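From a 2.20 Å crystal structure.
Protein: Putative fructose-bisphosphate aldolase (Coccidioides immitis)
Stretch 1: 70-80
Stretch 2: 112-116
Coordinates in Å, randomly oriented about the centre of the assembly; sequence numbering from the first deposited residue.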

ATOM      1  N   LEU A  70       5.527  -0.449  -0.204  1.00 25.47           N
ATOM      2  CA  LEU A  70       4.740  -1.568   0.310  1.00 22.95           C
ATOM      3  C   LEU A  70       5.356  -2.086   1.584  1.00 21.74           C
ATOM      4  O   LEU A  70       4.641  -2.496   2.507  1.00 21.00           O
ATOM      5  CB  LEU A  70       4.654  -2.694  -0.722  1.00 22.22           C
ATOM      6  CG  LEU A  70       3.562  -2.488  -1.747  1.00 21.16           C
ATOM      7  CD1 LEU A  70       3.717  -3.432  -2.918  1.00 19.72           C
ATOM      8  CD2 LEU A  70       2.191  -2.679  -1.061  1.00 19.75           C
ATOM      9  N   VAL A  71       6.690  -2.098   1.628  1.00 20.32           N
ATOM     10  CA  VAL A  71       7.406  -2.596   2.801  1.00 19.49           C
ATOM     11  C   VAL A  71       6.967  -1.762   4.019  1.00 20.94           C
ATOM     12  O   VAL A  71       6.577  -2.328   5.046  1.00 20.85           O
ATOM     13  CB  VAL A  71       8.935  -2.544   2.606  1.00 18.87           C
ATOM     14  CG1 VAL A  71       9.693  -2.905   3.874  1.00 19.67           C
ATOM     15  CG2 VAL A  71       9.359  -3.424   1.491  1.00 18.48           C
ATOM     16  N   ARG A  72       7.003  -0.428   3.871  1.00 21.70           N
ATOM     17  CA  ARG A  72       6.710   0.513   4.950  1.00 22.83           C
ATOM     18  C   ARG A  72       5.232   0.447   5.363  1.00 23.64           C
ATOM     19  O   ARG A  72       4.915   0.419   6.544  1.00 24.45           O
ATOM     20  CB  ARG A  72       7.080   1.950   4.535  1.00 22.59           C
ATOM     21  N   THR A  73       4.342   0.431   4.382  1.00 24.11           N
ATOM     22  CA  THR A  73       2.913   0.244   4.627  1.00 24.05           C
ATOM     23  C   THR A  73       2.646  -1.052   5.385  1.00 23.59           C
ATOM     24  O   THR A  73       1.964  -1.038   6.386  1.00 23.52           O
ATOM     25  CB  THR A  73       2.130   0.200   3.316  1.00 23.92           C
ATOM     26  OG1 THR A  73       2.465   1.360   2.539  1.00 23.88           O
ATOM     27  CG2 THR A  73       0.621   0.171   3.585  1.00 23.29           C
ATOM     28  N   ALA A  74       3.204  -2.165   4.909  1.00 23.71           N
ATOM     29  CA  ALA A  74       3.001  -3.489   5.562  1.00 22.75           C
ATOM     30  C   ALA A  74       3.630  -3.558   6.941  1.00 22.43           C
ATOM     31  O   ALA A  74       3.032  -4.121   7.868  1.00 22.15           O
ATOM     32  CB  ALA A  74       3.510  -4.644   4.680  1.00 21.57           C
ATOM     33  N   ALA A  75       4.835  -3.007   7.086  1.00 22.21           N
ATOM     34  CA  ALA A  75       5.530  -3.102   8.391  1.00 23.17           C
ATOM     35  C   ALA A  75       4.731  -2.327   9.431  1.00 24.02           C
ATOM     36  O   ALA A  75       4.566  -2.765  10.588  1.00 24.14           O
ATOM     37  CB  ALA A  75       6.954  -2.558   8.318  1.00 23.25           C
ATOM     38  N   SER A  76       4.216  -1.188   8.992  1.00 24.00           N
ATOM     39  CA  SER A  76       3.435  -0.332   9.853  1.00 26.23           C
ATOM     40  C   SER A  76       2.098  -0.989  10.222  1.00 25.51           C
ATOM     41  O   SER A  76       1.757  -1.061  11.399  1.00 26.90           O
ATOM     42  CB  SER A  76       3.241   1.036   9.180  1.00 26.14           C
ATOM     43  OG  SER A  76       2.314   1.777   9.917  1.00 31.24           O
ATOM     44  N   ALA A  77       1.360  -1.497   9.233  1.00 24.92           N
ATOM     45  CA  ALA A  77       0.150  -2.265   9.514  1.00 24.87           C
ATOM     46  C   ALA A  77       0.403  -3.381  10.552  1.00 25.14           C
ATOM     47  O   ALA A  77      -0.446  -3.609  11.423  1.00 24.03           O
ATOM     48  CB  ALA A  77      -0.439  -2.850   8.227  1.00 24.35           C
ATOM     49  N   CYS A  78       1.553  -4.062  10.445  1.00 24.80           N
ATOM     50  CA  CYS A  78       1.933  -5.133  11.377  1.00 25.84           C
ATOM     51  C   CYS A  78       1.983  -4.649  12.818  1.00 27.32           C
ATOM     52  O   CYS A  78       1.391  -5.280  13.701  1.00 27.72           O
ATOM     53  CB  CYS A  78       3.315  -5.747  11.019  1.00 25.16           C
ATOM     54  SG  CYS A  78       3.302  -6.829   9.626  0.76 26.01           S
ATOM     55  N   ARG A  79       2.728  -3.560  13.035  1.00 28.92           N
ATOM     56  CA  ARG A  79       2.908  -2.927  14.341  1.00 31.49           C
ATOM     57  C   ARG A  79       1.597  -2.521  14.986  1.00 31.94           C
ATOM     58  O   ARG A  79       1.428  -2.727  16.174  1.00 33.27           O
ATOM     59  CB  ARG A  79       3.806  -1.682  14.259  1.00 32.13           C
ATOM     60  CG  ARG A  79       5.254  -1.932  13.790  1.00 35.47           C
ATOM     61  CD  ARG A  79       6.018  -2.918  14.675  1.00 40.23           C
ATOM     62  NE  ARG A  79       7.115  -3.577  13.953  1.00 44.09           N
ATOM     63  CZ  ARG A  79       8.416  -3.415  14.207  1.00 47.07           C
ATOM     64  NH1 ARG A  79       8.826  -2.588  15.173  1.00 48.44           N
ATOM     65  NH2 ARG A  79       9.320  -4.089  13.490  1.00 47.05           N
ATOM     66  N   ALA A  80       0.684  -1.959  14.192  1.00 31.37           N
ATOM     67  CA  ALA A  80      -0.570  -1.404  14.689  1.00 31.12           C
ATOM     68  C   ALA A  80      -1.655  -2.453  14.958  1.00 30.38           C
ATOM     69  O   ALA A  80      -2.701  -2.133  15.536  1.00 31.27           O
ATOM     70  CB  ALA A  80      -1.095  -0.351  13.713  1.00 30.90           C
ATOM     71  N   PRO A 112      11.879   0.053  10.779  1.00 38.37           N
ATOM     72  CA  PRO A 112      10.878  -0.990  10.593  1.00 37.45           C
ATOM     73  C   PRO A 112      10.810  -1.428   9.116  1.00 35.89           C
ATOM     74  O   PRO A 112      10.291  -0.683   8.195  1.00 36.83           O
ATOM     75  CB  PRO A 112       9.585  -0.339  11.078  1.00 37.76           C
ATOM     76  CG  PRO A 112       9.854   1.170  11.052  1.00 38.78           C
ATOM     77  CD  PRO A 112      11.290   1.398  10.649  1.00 39.53           C
ATOM     78  N   GLY A 113      11.417  -2.604   8.914  1.00 32.81           N
ATOM     79  CA  GLY A 113      11.521  -3.273   7.618  1.00 28.70           C
ATOM     80  C   GLY A 113      11.074  -4.699   7.872  1.00 25.31           C
ATOM     81  O   GLY A 113      10.089  -4.901   8.555  1.00 24.90           O
ATOM     82  N   PHE A 114      11.821  -5.682   7.373  1.00 23.25           N
ATOM     83  CA  PHE A 114      11.394  -7.101   7.454  1.00 20.58           C
ATOM     84  C   PHE A 114      11.747  -7.702   8.773  1.00 20.23           C
ATOM     85  O   PHE A 114      12.828  -7.439   9.288  1.00 19.05           O
ATOM     86  CB  PHE A 114      11.996  -7.953   6.308  1.00 19.17           C
ATOM     87  CG  PHE A 114      11.382  -7.653   4.990  1.00 17.50           C
ATOM     88  CD1 PHE A 114      10.159  -8.211   4.646  1.00 16.65           C
ATOM     89  CD2 PHE A 114      11.956  -6.722   4.140  1.00 16.42           C
ATOM     90  CE1 PHE A 114       9.568  -7.893   3.449  1.00 14.84           C
ATOM     91  CE2 PHE A 114      11.378  -6.411   2.923  1.00 17.69           C
ATOM     92  CZ  PHE A 114      10.173  -6.987   2.585  1.00 17.49           C
ATOM     93  N   ASP A 115      10.849  -8.522   9.314  1.00 19.04           N
ATOM     94  CA  ASP A 115      11.195  -9.309  10.499  1.00 18.63           C
ATOM     95  C   ASP A 115      11.958 -10.586  10.116  1.00 18.26           C
ATOM     96  O   ASP A 115      12.719 -11.119  10.913  1.00 18.83           O
ATOM     97  CB  ASP A 115       9.931  -9.657  11.265  1.00 18.67           C
ATOM     98  CG  ASP A 115       9.139  -8.422  11.664  1.00 19.67           C
ATOM     99  OD1 ASP A 115       9.612  -7.672  12.528  1.00 22.67           O
ATOM    100  OD2 ASP A 115       8.055  -8.187  11.108  1.00 18.73           O
ATOM    101  N   SER A 116      11.727 -11.084   8.894  1.00 17.20           N
ATOM    102  CA  SER A 116      12.332 -12.338   8.431  1.00 15.67           C
ATOM    103  C   SER A 116      12.449 -12.345   6.935  1.00 14.68           C
ATOM    104  O   SER A 116      11.741 -11.622   6.243  1.00 14.51           O
ATOM    105  CB  SER A 116      11.545 -13.571   8.906  1.00 15.96           C
ATOM    106  OG  SER A 116      10.183 -13.499   8.543  1.00 15.41           O
TER

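A single face of a helix packs against an irregular segment through a small, mostly apolar contact, with one long salt bridge and no hydrogen bond. Val71, Ala75 and Arg79 lie four residues apart, so successive turns bring their CA-to-CB bonds toward the segment; the i to i+4 backbone bonds Ala75 N to Val71 O (2.8 Å) and Arg79 N to Ala75 O (3.2 Å) hold that spacing. Across the stretches the closest CA atoms are those of Ala75 and Gly113, 6.0 Å apart. Here the methyl of Ala75 meets backbone: its CB lies 3.8 Å from Pro112 O and 3.9 Å from Gly113 O, and 4.4 Å from Pro112 CB. Both methyls of Val71 (chi1 t) pack against the Phe114 ring, CG1 4.0 Å from Phe114 CE2 and CG2 3.8 Å from Phe114 CZ; CG1 also lies 4.2 Å from Gly113 CA. The CA-to-CB bond of Phe114 points sideways, yet the end of its ring comes nearer and makes this apolar contact. On the exposed side, Arg79 (chi1 and chi2 both m) places its guanidinium so that Pro112 CB sits over one face, 4.5 Å from Arg79 NH2. The same NH2 forms the salt bridge with Asp115 OD1 at 3.7 Å, a separation that leaves the attraction mainly electrostatic; Asp115 OD2 is hydrogen-bonded elsewhere.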